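Local coordinates for heme-binding protein A (Haemophilus parasuis 29755, PDB 3TPA) that probably binds glutathione as an extracellular solute-binding protein of the Pasteurellaceae GbpA family, although its name refers to heme, at residues Asn12-Ala17 with Leu221-Thr226; Ala295-Ala300 with Tyr331-Glu336; Glu446-Ser451 with Tyr465-Glu470; Phe101-Asp106 with Gly117-Phe122. The protein carries 1 engineered substitution. One frame throughout, in Å; residues are numbered along the deposited sequence. Where two conformers were deposited one is given.

Interaction 1: residues Asn12-Ala17 with Leu221-Thr226; sequences NCIATA and LIFSIT
Ile222 offers the first hold on Asn12 in this pair of parallel strands: its O accepts the Asn12 N-H at 2.7 Å (Asn12 N to Ile222 O). At Phe223 the side chains meet. Asn12 has CG anti to its backbone N (chi1 -176°), and its amide stands steeply on the Phe223 ring, the planes 85° apart, with Asn12 ND2 over the centre of the Phe223 ring and 3.4 Å above its plane. Ser224 then works with both backbone ends: Ser224 N donates to Asn12 O at 2.7 Å, and Ser224 O accepts from Ile14 N at 3.0 Å. The same oxygen also receives Thr226 OG1, which comes from the opposite face of the carbonyl plane. Ile225 returns to the face of Asn12 and Phe223, where its CD1 meets Ile14 CD1 at 4.2 Å and its CG1 lies 3.7 Å from Ala17 CA. Thr226 completes the register: its N-H donates to Ile14 O at 2.6 Å (Thr226 N to Ile14 O), while its OG1 lies beside Cys13 CB. Asn12, paired with Phe223, thus bonds to both residues flanking its partner, the parallel-strand signature. On the other edge of strand 9-14 the backbone of Cys13 pairs with Val243. With the Cys13-Cys241 disulfide added, strand 9-14 is held by backbone bonds on both edges and by a covalent link.

Interaction 2: residues Ala295-Ala300 with Tyr331-Glu336; sequences ATDKKA and YEFNLE
Phe333 presses the face of its ring against Asp297, whose CB lies 3.8 Å from the centroid of the Phe333 ring and 9° off its normal, a CH-pi contact. The Asp297 carboxylate continues over the same ring, its plane only 18° from the ring plane, and Asp297 OD2 lies 3.5 Å from Phe333 CE2. At the ring edge, in plane, sits the carbonyl carbon of Ala295, and Ala295 CB touches Leu335 CD2 at 3.6 Å. Both segments run into helix starts: Asp297 is the N-cap of helix 298-306, its OD1 accepting from Ala300 N at 3.2 Å from above the carboxylate plane, and Asn334 holds the same position before helix 335-344. The capping bond therefore helps to fix the carboxylate that stacks on Phe333. Farther out, one water accepts from Tyr331 N at 2.8 Å and, weakly, from Lys298 NZ, which is also bonded to Pro480 O and His293 NE2. Asp378 of helix 368-381 touches both Asp297 and Phe333.

Interaction 3: residues Glu446-Ser451 with Tyr465-Glu470; sequences EALLAS and YQQAVE
Leu448 and Leu449 meet Ala468 in an antiparallel helix-helix contact, formed between two consecutive helices, 443-453 and 458-475, that fold back on each other as a hairpin. The axes of segments 446-451 and 465-470 approach to 9.1 Å with their directions 156° apart, and no direct hydrogen bond joins the segments: the join is mainly apolar. Leu448 is the central knob. Its CD1 lies 3.6 Å from Ala468 N and also touches Gln467 CB, while its CD2 meets Gln467 OE1 at 3.7 Å, the two side chains crossing at about a right angle. Leu464 and Ile471 touch Leu448 as well, so the four residues around it have the spacing of a knobs-into-holes socket. The small Ala468 lets the backbones come near, its CB 4.1 Å from Leu448 CB, and Phe445 of helix 443-453 packs on it within the hairpin core. The next residue, Leu449, reaches Ala468 CB from its CD2 and meets the edge of the Tyr465 ring, Leu449 CD2 lying 4.2 Å from Tyr465 CE1. A single water supplies the polar link: Tyr465 OH donates to it at 2.7 Å, and it donates in turn to Leu449 O at 2.8 Å, lying in the plane of the Tyr465 ring. Beside this hairpin, Leu423 of helix 420-427 touches both Leu449 and Tyr465, adding a third helix to the core.

Interaction 4: residues Phe101-Asp106 with Gly117-Phe122; sequences FQRQAD and GTYFYF
Gln104 is inserted between Tyr119 and Phe122, with its CA 4.0 Å above the centre of the Tyr119 ring. From there CB lies over the Phe122 ring, 4.2 Å from its centroid, in a second CH-pi contact. The first torsion (chi1 -52°) sets CG beside the backbone N, where it touches Tyr119 CD1 at 3.6 Å, and CD stays against the same Tyr119 CD1 at 3.9 Å. At the tip, OE1 lies 3.5 Å from Phe122 CB and 2.8 Å from a water that accepts from Phe122 N, while NE2 donates to Phe161 O. The flanking residues widen the grip. Ala105 CB comes to 3.3 Å from Phe122 CZ. Arg103 NE gives Tyr119 OH a weak hydrogen bond and also bonds Tyr111 O, while Arg103 NH1 forms a salt bridge with Asp183. Tyr119, whose OH also bonds His112 O, is the N-cap residue of helix 120-124. The end of helix 94-105 is thus joined to the start of helix 120-124, and Phe122 continues onto Leu127 and Pro128 of helix 127-130 and Leu131 of strand 131-136.

These four contacts illustrate how a large solute-binding protein combines one long-range strand pairing with three more local contacts. Interaction 1 joins the N-terminal strand 9-14 to strand 220-225 in a mixed sheet, and the chain between them contains interaction 4, whose centre is 28 Å away, beside the antiparallel sheet that ends in strand 131-136. Interactions 2 and 3 follow later in the chain, 27 Å apart between centres, and share a region: Tyr331 bonds to Gln473 of helix 458-475, which supplies one side of interaction 3. Interactions 2 and 4 lie 45 Å apart between centres, on opposite sides of the chain's centre and in different parts of the fold.

Interaction 1: residues Asn12-Ala17 with Leu221-Thr226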
loop_
_atom_site.group_PDB
_atom_site.type_symbol
_atom_site.label_atom_id
_atom_site.label_comp_id
_atom_site.label_asym_id
_atom_site.label_seq_id
_atom_site.Cartn_x
_atom_site.Cartn_y
_atom_site.Cartn_z
ATOM N N ASN A 12 -1.985 13.235 18.217
ATOM C CA ASN A 12 -1.601 12.916 16.837
ATOM C C ASN A 12 -2.027 14.068 15.945
ATOM O O ASN A 12 -3.216 14.308 15.753
ATOM C CB ASN A 12 -2.257 11.597 16.387
ATOM C CG ASN A 12 -1.830 11.147 14.970
ATOM O OD1 ASN A 12 -0.794 11.541 14.446
ATOM N ND2 ASN A 12 -2.651 10.314 14.358
ATOM N N CYS A 13 -1.058 14.792 15.401
ATOM C CA CYS A 13 -1.372 15.996 14.639
ATOM C C CYS A 13 -1.353 15.691 13.170
ATOM O O CYS A 13 -0.299 15.403 12.605
ATOM C CB CYS A 13 -0.378 17.117 14.948
ATOM S SG CYS A 13 -0.478 17.707 16.632
ATOM N N ILE A 14 -2.530 15.765 12.559
ATOM C CA ILE A 14 -2.706 15.358 11.178
ATOM C C ILE A 14 -3.078 16.514 10.252
ATOM O O ILE A 14 -3.710 17.481 10.666
ATOM C CB ILE A 14 -3.760 14.247 11.076
ATOM C CG1 ILE A 14 -5.055 14.693 11.762
ATOM C CG2 ILE A 14 -3.234 12.971 11.723
ATOM C CD1 ILE A 14 -6.210 13.743 11.547
ATOM N N ALA A 15 -2.697 16.384 8.987
ATOM C CA ALA A 15 -2.833 17.466 8.020
ATOM C C ALA A 15 -4.271 17.733 7.586
ATOM O O ALA A 15 -4.656 18.884 7.388
ATOM C CB ALA A 15 -1.968 17.198 6.812
ATOM N N THR A 16 -5.066 16.680 7.425
ATOM C CA THR A 16 -6.442 16.869 6.961
ATOM C C THR A 16 -7.453 16.055 7.770
ATOM O O THR A 16 -7.110 15.035 8.359
ATOM C CB THR A 16 -6.575 16.511 5.475
ATOM O OG1 THR A 16 -6.233 15.135 5.291
ATOM C CG2 THR A 16 -5.642 17.382 4.619
ATOM N N ALA A 17 -8.700 16.515 7.794
ATOM C CA ALA A 17 -9.746 15.834 8.549
ATOM C C ALA A 17 -10.110 14.529 7.829
ATOM O O ALA A 17 -10.226 14.518 6.604
ATOM C CB ALA A 17 -10.963 16.734 8.677
ATOM N N LEU A 221 -6.560 9.297 23.151
ATOM C CA LEU A 221 -5.945 9.576 21.877
ATOM C C LEU A 221 -6.645 10.797 21.295
ATOM O O LEU A 221 -7.872 10.809 21.161
ATOM C CB LEU A 221 -6.159 8.378 20.954
ATOM C CG LEU A 221 -5.015 7.680 20.228
ATOM C CD1 LEU A 221 -3.866 7.310 21.165
ATOM C CD2 LEU A 221 -5.584 6.428 19.531
ATOM N N ILE A 222 -5.879 11.832 20.961
ATOM C CA ILE A 222 -6.449 12.970 20.255
ATOM C C ILE A 222 -5.813 13.128 18.884
ATOM O O ILE A 222 -4.607 13.339 18.781
ATOM C CB ILE A 222 -6.276 14.288 21.032
ATOM C CG1 ILE A 222 -6.863 14.162 22.436
ATOM C CG2 ILE A 222 -6.940 15.432 20.284
ATOM C CD1 ILE A 222 -6.584 15.360 23.323
ATOM N N PHE A 223 -6.628 13.026 17.835
ATOM C CA PHE A 223 -6.189 13.389 16.492
ATOM C C PHE A 223 -6.524 14.866 16.242
ATOM O O PHE A 223 -7.687 15.207 16.026
ATOM C CB PHE A 223 -6.888 12.542 15.431
ATOM C CG PHE A 223 -6.397 11.105 15.337
ATOM C CD1 PHE A 223 -6.530 10.404 14.152
ATOM C CD2 PHE A 223 -5.832 10.467 16.428
ATOM C CE1 PHE A 223 -6.093 9.078 14.050
ATOM C CE2 PHE A 223 -5.398 9.150 16.340
ATOM C CZ PHE A 223 -5.529 8.456 15.145
ATOM N N SER A 224 -5.509 15.729 16.268
ATOM C CA SER A 224 -5.721 17.162 16.086
ATOM C C SER A 224 -5.395 17.616 14.668
ATOM O O SER A 224 -4.255 17.520 14.223
ATOM C CB SER A 224 -4.886 17.959 17.088
ATOM O OG SER A 224 -4.931 19.348 16.796
ATOM N N ILE A 225 -6.400 18.114 13.954
ATOM C CA ILE A 225 -6.170 18.558 12.577
ATOM C C ILE A 225 -5.339 19.839 12.573
ATOM O O ILE A 225 -5.759 20.879 13.085
ATOM C CB ILE A 225 -7.474 18.795 11.783
ATOM C CG1 ILE A 225 -8.188 17.475 11.496
ATOM C CG2 ILE A 225 -7.175 19.481 10.460
ATOM C CD1 ILE A 225 -8.799 16.826 12.715
ATOM N N THR A 226 -4.167 19.744 11.964
ATOM C CA THR A 226 -3.173 20.795 11.994
ATOM C C THR A 226 -2.629 20.906 10.588
ATOM O O THR A 226 -1.638 20.263 10.256
ATOM C CB THR A 226 -2.026 20.407 12.929
ATOM O OG1 THR A 226 -2.558 19.833 14.133
ATOM C CG2 THR A 226 -1.154 21.630 13.261
#

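Interaction 2: residues Ala295-Ala300 with Tyr331-Glu336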
loop_
_atom_site.group_PDB
_atom_site.type_symbol
_atom_site.label_atom_id
_atom_site.label_comp_id
_atom_site.label_asym_id
_atom_site.label_seq_id
_atom_site.Cartn_x
_atom_site.Cartn_y
_atom_site.Cartn_z
ATOM N N ALA A 295 22.206 4.274 -19.356
ATOM C CA ALA A 295 22.268 5.729 -19.442
ATOM C C ALA A 295 21.257 6.406 -18.525
ATOM O O ALA A 295 20.870 7.540 -18.763
ATOM C CB ALA A 295 22.070 6.190 -20.877
ATOM N N THR A 296 20.817 5.689 -17.496
ATOM C CA THR A 296 19.907 6.232 -16.491
ATOM C C THR A 296 20.712 6.391 -15.203
ATOM O O THR A 296 21.121 5.408 -14.585
ATOM C CB THR A 296 18.647 5.328 -16.270
ATOM O OG1 THR A 296 17.941 5.173 -17.504
ATOM C CG2 THR A 296 17.683 5.945 -15.247
ATOM N N ASP A 297 20.970 7.645 -14.833
ATOM C CA ASP A 297 21.757 7.971 -13.645
ATOM C C ASP A 297 20.826 7.940 -12.439
ATOM O O ASP A 297 20.249 8.959 -12.079
ATOM C CB ASP A 297 22.353 9.379 -13.790
ATOM C CG ASP A 297 23.494 9.642 -12.812
ATOM O OD1 ASP A 297 23.559 8.969 -11.769
ATOM O OD2 ASP A 297 24.320 10.543 -13.082
ATOM N N LYS A 298 20.658 6.766 -11.833
ATOM C CA LYS A 298 19.681 6.604 -10.760
ATOM C C LYS A 298 20.067 7.395 -9.505
ATOM O O LYS A 298 19.212 7.993 -8.861
ATOM C CB LYS A 298 19.480 5.123 -10.414
ATOM C CG LYS A 298 19.041 4.240 -11.609
ATOM C CD LYS A 298 18.877 2.765 -11.216
ATOM C CE LYS A 298 18.663 1.877 -12.450
ATOM N NZ LYS A 298 18.307 0.472 -12.071
ATOM N N LYS A 299 21.348 7.378 -9.146
ATOM C CA LYS A 299 21.805 8.122 -7.970
ATOM C C LYS A 299 21.541 9.627 -8.125
ATOM O O LYS A 299 21.076 10.268 -7.191
ATOM C CB LYS A 299 23.293 7.891 -7.711
ATOM C CG LYS A 299 23.834 8.586 -6.450
ATOM C CD LYS A 299 25.366 8.613 -6.446
ATOM C CE LYS A 299 25.929 9.161 -5.135
ATOM N NZ LYS A 299 25.547 10.576 -4.863
ATOM N N ALA A 300 21.839 10.173 -9.304
ATOM C CA ALA A 300 21.533 11.582 -9.600
ATOM C C ALA A 300 20.038 11.871 -9.441
ATOM O O ALA A 300 19.654 12.857 -8.847
ATOM C CB ALA A 300 21.982 11.953 -11.026
ATOM N N TYR A 331 22.514 -2.822 -14.416
ATOM C CA TYR A 331 23.092 -2.133 -15.560
ATOM C C TYR A 331 23.675 -0.831 -15.039
ATOM O O TYR A 331 22.999 0.193 -15.013
ATOM C CB TYR A 331 22.042 -1.865 -16.641
ATOM C CG TYR A 331 21.354 -3.119 -17.170
ATOM C CD1 TYR A 331 21.937 -3.900 -18.163
ATOM C CD2 TYR A 331 20.124 -3.520 -16.666
ATOM C CE1 TYR A 331 21.298 -5.052 -18.638
ATOM C CE2 TYR A 331 19.496 -4.637 -17.137
ATOM C CZ TYR A 331 20.086 -5.405 -18.112
ATOM O OH TYR A 331 19.420 -6.512 -18.554
ATOM N N GLU A 332 24.928 -0.869 -14.601
ATOM C CA GLU A 332 25.538 0.303 -13.981
ATOM C C GLU A 332 25.527 1.509 -14.911
ATOM O O GLU A 332 25.555 1.354 -16.125
ATOM C CB GLU A 332 26.970 -0.012 -13.542
ATOM C CG GLU A 332 27.986 -0.056 -14.678
ATOM C CD GLU A 332 27.933 -1.339 -15.505
ATOM O OE1 GLU A 332 27.182 -2.291 -15.166
ATOM O OE2 GLU A 332 28.664 -1.387 -16.514
ATOM N N PHE A 333 25.486 2.711 -14.339
ATOM C CA PHE A 333 25.445 3.932 -15.148
ATOM C C PHE A 333 26.800 4.156 -15.828
ATOM O O PHE A 333 27.825 4.338 -15.171
ATOM C CB PHE A 333 25.008 5.159 -14.324
ATOM C CG PHE A 333 25.046 6.468 -15.099
ATOM C CD1 PHE A 333 24.147 6.716 -16.126
ATOM C CD2 PHE A 333 25.993 7.448 -14.800
ATOM C CE1 PHE A 333 24.200 7.915 -16.848
ATOM C CE2 PHE A 333 26.043 8.650 -15.507
ATOM C CZ PHE A 333 25.154 8.885 -16.524
ATOM N N ASN A 334 26.781 4.102 -17.155
ATOM C CA ASN A 334 27.980 4.187 -17.970
ATOM C C ASN A 334 27.560 4.580 -19.370
ATOM O O ASN A 334 27.063 3.744 -20.138
ATOM C CB ASN A 334 28.706 2.833 -17.985
ATOM C CG ASN A 334 30.029 2.869 -18.746
ATOM O OD1 ASN A 334 30.205 3.616 -19.703
ATOM N ND2 ASN A 334 30.962 2.035 -18.322
ATOM N N LEU A 335 27.739 5.851 -19.701
ATOM C CA LEU A 335 27.308 6.361 -20.999
ATOM C C LEU A 335 28.099 5.744 -22.155
ATOM O O LEU A 335 27.540 5.443 -23.218
ATOM C CB LEU A 335 27.384 7.895 -21.029
ATOM C CG LEU A 335 26.394 8.636 -20.098
ATOM C CD1 LEU A 335 26.594 10.132 -20.171
ATOM C CD2 LEU A 335 24.926 8.297 -20.398
ATOM N N GLU A 336 29.398 5.557 -21.940
ATOM C CA GLU A 336 30.263 4.987 -22.966
ATOM C C GLU A 336 29.763 3.585 -23.326
ATOM O O GLU A 336 29.613 3.255 -24.503
ATOM C CB GLU A 336 31.718 4.943 -22.487
ATOM C CG GLU A 336 32.737 5.247 -23.574
ATOM C CD GLU A 336 34.150 4.849 -23.180
ATOM O OE1 GLU A 336 34.304 3.868 -22.414
ATOM O OE2 GLU A 336 35.106 5.514 -23.637
HETATM O O HOH W 1 21.953 2.684 -14.288
HETATM O O HOH W 2 20.287 -2.069 -12.906
HETATM O O HOH W 3 21.374 0.395 -12.344
#

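Interaction 3: residues Glu446-Ser451 with Tyr465-Glu470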
loop_
_atom_site.group_PDB
_atom_site.type_symbol
_atom_site.label_atom_id
_atom_site.label_comp_id
_atom_site.label_asym_id
_atom_site.label_seq_id
_atom_site.Cartn_x
_atom_site.Cartn_y
_atom_site.Cartn_z
ATOM N N GLU A 446 5.787 -15.666 -17.100
ATOM C CA GLU A 446 4.359 -15.713 -16.760
ATOM C C GLU A 446 4.007 -17.006 -16.014
ATOM O O GLU A 446 3.136 -17.004 -15.137
ATOM C CB GLU A 446 3.489 -15.579 -18.027
ATOM C CG GLU A 446 1.986 -15.408 -17.758
ATOM C CD GLU A 446 1.588 -13.958 -17.513
ATOM O OE1 GLU A 446 2.098 -13.051 -18.209
ATOM O OE2 GLU A 446 0.756 -13.715 -16.622
ATOM N N ALA A 447 4.663 -18.113 -16.376
ATOM C CA ALA A 447 4.428 -19.391 -15.707
ATOM C C ALA A 447 4.935 -19.373 -14.270
ATOM O O ALA A 447 4.282 -19.910 -13.368
ATOM C CB ALA A 447 5.074 -20.551 -16.495
ATOM N N LEU A 448 6.096 -18.754 -14.052
ATOM C CA LEU A 448 6.612 -18.604 -12.694
ATOM C C LEU A 448 5.669 -17.767 -11.821
ATOM O O LEU A 448 5.475 -18.077 -10.647
ATOM C CB LEU A 448 8.013 -17.988 -12.683
ATOM C CG LEU A 448 9.119 -18.842 -13.300
ATOM C CD1 LEU A 448 10.391 -18.032 -13.437
ATOM C CD2 LEU A 448 9.358 -20.079 -12.437
ATOM N N LEU A 449 5.080 -16.712 -12.382
ATOM C CA LEU A 449 4.164 -15.883 -11.579
ATOM C C LEU A 449 2.943 -16.700 -11.172
ATOM O O LEU A 449 2.480 -16.629 -10.033
ATOM C CB LEU A 449 3.700 -14.619 -12.319
ATOM C CG LEU A 449 4.717 -13.534 -12.659
ATOM C CD1 LEU A 449 3.989 -12.232 -13.009
ATOM C CD2 LEU A 449 5.662 -13.316 -11.476
ATOM N N ALA A 450 2.416 -17.474 -12.111
ATOM C CA ALA A 450 1.232 -18.268 -11.819
ATOM C C ALA A 450 1.535 -19.349 -10.763
ATOM O O ALA A 450 0.796 -19.520 -9.796
ATOM C CB ALA A 450 0.665 -18.862 -13.113
ATOM N N SER A 451 2.636 -20.068 -10.943
ATOM C CA SER A 451 3.056 -21.073 -9.968
ATOM C C SER A 451 3.256 -20.464 -8.597
ATOM O O SER A 451 2.815 -21.019 -7.601
ATOM C CB SER A 451 4.351 -21.759 -10.420
ATOM O OG SER A 451 4.105 -22.567 -11.566
ATOM N N TYR A 465 10.052 -16.334 -7.253
ATOM C CA TYR A 465 10.075 -14.900 -7.533
ATOM C C TYR A 465 11.460 -14.427 -7.931
ATOM O O TYR A 465 11.608 -13.607 -8.842
ATOM C CB TYR A 465 9.475 -14.068 -6.378
ATOM C CG TYR A 465 7.975 -14.233 -6.304
ATOM C CD1 TYR A 465 7.184 -13.931 -7.401
ATOM C CD2 TYR A 465 7.354 -14.733 -5.167
ATOM C CE1 TYR A 465 5.824 -14.092 -7.370
ATOM C CE2 TYR A 465 5.973 -14.892 -5.118
ATOM C CZ TYR A 465 5.219 -14.570 -6.229
ATOM O OH TYR A 465 3.855 -14.735 -6.221
ATOM N N GLN A 466 12.487 -14.964 -7.280
ATOM C CA GLN A 466 13.840 -14.558 -7.649
ATOM C C GLN A 466 14.135 -14.930 -9.097
ATOM O O GLN A 466 14.795 -14.179 -9.818
ATOM C CB GLN A 466 14.878 -15.163 -6.712
ATOM C CG GLN A 466 14.926 -14.484 -5.351
ATOM C CD GLN A 466 16.112 -14.928 -4.518
ATOM O OE1 GLN A 466 16.643 -16.021 -4.712
ATOM N NE2 GLN A 466 16.543 -14.074 -3.594
ATOM N N GLN A 467 13.642 -16.100 -9.505
ATOM C CA GLN A 467 13.810 -16.562 -10.860
ATOM C C GLN A 467 13.067 -15.683 -11.846
ATOM O O GLN A 467 13.617 -15.333 -12.897
ATOM C CB GLN A 467 13.334 -18.007 -11.011
ATOM C CG GLN A 467 14.237 -19.019 -10.355
ATOM C CD GLN A 467 13.819 -20.444 -10.633
ATOM O OE1 GLN A 467 12.870 -20.696 -11.374
ATOM N NE2 GLN A 467 14.540 -21.387 -10.048
ATOM N N ALA A 468 11.819 -15.348 -11.528
ATOM C CA ALA A 468 11.027 -14.443 -12.379
ATOM C C ALA A 468 11.683 -13.074 -12.531
ATOM O O ALA A 468 11.732 -12.514 -13.625
ATOM C CB ALA A 468 9.619 -14.270 -11.816
ATOM N N VAL A 469 12.171 -12.523 -11.422
ATOM C CA VAL A 469 12.803 -11.203 -11.463
ATOM C C VAL A 469 14.097 -11.216 -12.301
ATOM O O VAL A 469 14.380 -10.274 -13.011
ATOM C CB VAL A 469 13.041 -10.638 -10.043
ATOM C CG1 VAL A 469 13.978 -9.444 -10.092
ATOM C CG2 VAL A 469 11.709 -10.244 -9.428
ATOM N N GLU A 470 14.862 -12.300 -12.266
ATOM C CA GLU A 470 16.072 -12.385 -13.091
ATOM C C GLU A 470 15.727 -12.331 -14.583
ATOM O O GLU A 470 16.442 -11.724 -15.382
ATOM C CB GLU A 470 16.867 -13.654 -12.759
ATOM C CG GLU A 470 17.555 -13.621 -11.395
ATOM C CD GLU A 470 19.038 -13.275 -11.476
ATOM O OE1 GLU A 470 19.512 -12.865 -12.556
ATOM O OE2 GLU A 470 19.738 -13.416 -10.449
HETATM O O HOH W 4 2.857 -14.262 -8.631
#

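Interaction 4: residues Phe101-Asp106 with Gly117-Phe122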
loop_
_atom_site.group_PDB
_atom_site.type_symbol
_atom_site.label_atom_id
_atom_site.label_comp_id
_atom_site.label_asym_id
_atom_site.label_seq_id
_atom_site.Cartn_x
_atom_site.Cartn_y
_atom_site.Cartn_z
ATOM N N PHE A 101 -17.944 -9.057 5.043
ATOM C CA PHE A 101 -17.569 -9.444 3.686
ATOM C C PHE A 101 -18.715 -9.224 2.716
ATOM O O PHE A 101 -18.530 -8.665 1.630
ATOM C CB PHE A 101 -17.145 -10.921 3.643
ATOM C CG PHE A 101 -15.710 -11.145 4.025
ATOM C CD1 PHE A 101 -14.760 -11.414 3.058
ATOM C CD2 PHE A 101 -15.302 -11.035 5.348
ATOM C CE1 PHE A 101 -13.442 -11.617 3.408
ATOM C CE2 PHE A 101 -13.983 -11.229 5.698
ATOM C CZ PHE A 101 -13.053 -11.514 4.734
ATOM N N GLN A 102 -19.903 -9.679 3.103
ATOM C CA GLN A 102 -21.019 -9.715 2.164
ATOM C C GLN A 102 -21.597 -8.334 1.835
ATOM O O GLN A 102 -22.090 -8.126 0.739
ATOM C CB GLN A 102 -22.103 -10.706 2.632
ATOM C CG GLN A 102 -21.682 -12.196 2.496
ATOM C CD GLN A 102 -21.220 -12.540 1.108
ATOM O OE1 GLN A 102 -20.062 -12.892 0.898
ATOM N NE2 GLN A 102 -22.122 -12.442 0.146
ATOM N N ARG A 103 -21.523 -7.390 2.768
ATOM C CA ARG A 103 -21.953 -6.025 2.478
ATOM C C ARG A 103 -21.262 -5.592 1.191
ATOM O O ARG A 103 -21.855 -4.942 0.322
ATOM C CB ARG A 103 -21.575 -5.066 3.607
ATOM C CG ARG A 103 -21.935 -3.620 3.303
ATOM C CD ARG A 103 -21.290 -2.623 4.261
ATOM N NE ARG A 103 -21.723 -1.269 3.928
ATOM C CZ ARG A 103 -21.512 -0.197 4.675
ATOM N NH1 ARG A 103 -20.859 -0.291 5.828
ATOM N NH2 ARG A 103 -21.968 0.972 4.261
ATOM N N GLN A 104 -20.012 -6.018 1.069
ATOM C CA GLN A 104 -19.161 -5.646 -0.038
ATOM C C GLN A 104 -19.390 -6.490 -1.284
ATOM O O GLN A 104 -19.533 -5.949 -2.367
ATOM C CB GLN A 104 -17.688 -5.716 0.394
ATOM C CG GLN A 104 -17.428 -4.914 1.695
ATOM C CD GLN A 104 -15.966 -4.687 1.971
ATOM O OE1 GLN A 104 -15.210 -4.268 1.097
ATOM N NE2 GLN A 104 -15.553 -4.953 3.200
ATOM N N ALA A 105 -19.434 -7.811 -1.126
ATOM C CA ALA A 105 -19.434 -8.728 -2.276
ATOM C C ALA A 105 -20.794 -8.944 -2.930
ATOM O O ALA A 105 -20.876 -9.308 -4.101
ATOM C CB ALA A 105 -18.865 -10.079 -1.873
ATOM N N ASP A 106 -21.849 -8.761 -2.154
ATOM C CA ASP A 106 -23.203 -9.031 -2.602
ATOM C C ASP A 106 -23.887 -7.723 -2.918
ATOM O O ASP A 106 -24.237 -6.980 -2.010
ATOM C CB ASP A 106 -23.956 -9.770 -1.487
ATOM C CG ASP A 106 -25.418 -10.032 -1.822
ATOM O OD1 ASP A 106 -25.859 -9.668 -2.933
ATOM O OD2 ASP A 106 -26.128 -10.610 -0.958
ATOM N N GLY A 117 -22.062 3.924 -0.354
ATOM C CA GLY A 117 -20.724 3.376 -0.236
ATOM C C GLY A 117 -20.175 2.753 -1.506
ATOM O O GLY A 117 -20.921 2.190 -2.308
ATOM N N THR A 118 -18.855 2.853 -1.663
ATOM C CA THR A 118 -18.124 2.287 -2.792
ATOM C C THR A 118 -16.993 1.434 -2.236
ATOM O O THR A 118 -16.232 1.888 -1.380
ATOM C CB THR A 118 -17.489 3.394 -3.601
ATOM O OG1 THR A 118 -16.850 4.292 -2.693
ATOM C CG2 THR A 118 -18.548 4.173 -4.381
ATOM N N TYR A 119 -16.855 0.211 -2.735
ATOM C CA TYR A 119 -15.931 -0.726 -2.114
ATOM C C TYR A 119 -14.623 -0.747 -2.874
ATOM O O TYR A 119 -14.256 -1.739 -3.512
ATOM C CB TYR A 119 -16.609 -2.091 -1.952
ATOM C CG TYR A 119 -17.886 -1.883 -1.178
ATOM C CD1 TYR A 119 -17.856 -1.716 0.203
ATOM C CD2 TYR A 119 -19.122 -1.789 -1.828
ATOM C CE1 TYR A 119 -19.016 -1.476 0.932
ATOM C CE2 TYR A 119 -20.289 -1.541 -1.106
ATOM C CZ TYR A 119 -20.226 -1.391 0.276
ATOM O OH TYR A 119 -21.368 -1.152 1.010
ATOM N N PHE A 120 -13.932 0.388 -2.787
ATOM C CA PHE A 120 -12.713 0.623 -3.530
ATOM C C PHE A 120 -11.713 -0.505 -3.360
ATOM O O PHE A 120 -11.106 -0.937 -4.314
ATOM C CB PHE A 120 -12.032 1.920 -3.071
ATOM C CG PHE A 120 -12.801 3.161 -3.386
ATOM C CD1 PHE A 120 -12.890 3.623 -4.691
ATOM C CD2 PHE A 120 -13.425 3.878 -2.373
ATOM C CE1 PHE A 120 -13.602 4.769 -4.982
ATOM C CE2 PHE A 120 -14.126 5.026 -2.656
ATOM C CZ PHE A 120 -14.217 5.473 -3.964
ATOM N N TYR A 121 -11.496 -0.943 -2.130
ATOM C CA TYR A 121 -10.436 -1.909 -1.882
ATOM C C TYR A 121 -10.877 -3.316 -2.282
ATOM O O TYR A 121 -10.107 -4.081 -2.866
ATOM C CB TYR A 121 -9.948 -1.833 -0.430
ATOM C CG TYR A 121 -8.765 -0.907 -0.243
ATOM C CD1 TYR A 121 -8.944 0.433 0.046
ATOM C CD2 TYR A 121 -7.469 -1.378 -0.360
ATOM C CE1 TYR A 121 -7.866 1.276 0.210
ATOM C CE2 TYR A 121 -6.377 -0.535 -0.198
ATOM C CZ TYR A 121 -6.586 0.791 0.087
ATOM O OH TYR A 121 -5.503 1.638 0.246
ATOM N N PHE A 122 -12.128 -3.658 -1.989
ATOM C CA PHE A 122 -12.649 -4.948 -2.432
ATOM C C PHE A 122 -12.327 -5.163 -3.921
ATOM O O PHE A 122 -11.877 -6.240 -4.329
ATOM C CB PHE A 122 -14.158 -5.011 -2.181
ATOM C CG PHE A 122 -14.753 -6.385 -2.355
ATOM C CD1 PHE A 122 -14.720 -7.311 -1.318
ATOM C CD2 PHE A 122 -15.364 -6.745 -3.540
ATOM C CE1 PHE A 122 -15.277 -8.580 -1.477
ATOM C CE2 PHE A 122 -15.925 -8.025 -3.706
ATOM C CZ PHE A 122 -15.879 -8.934 -2.675
HETATM O O HOH W 5 -13.734 -2.207 -0.157
#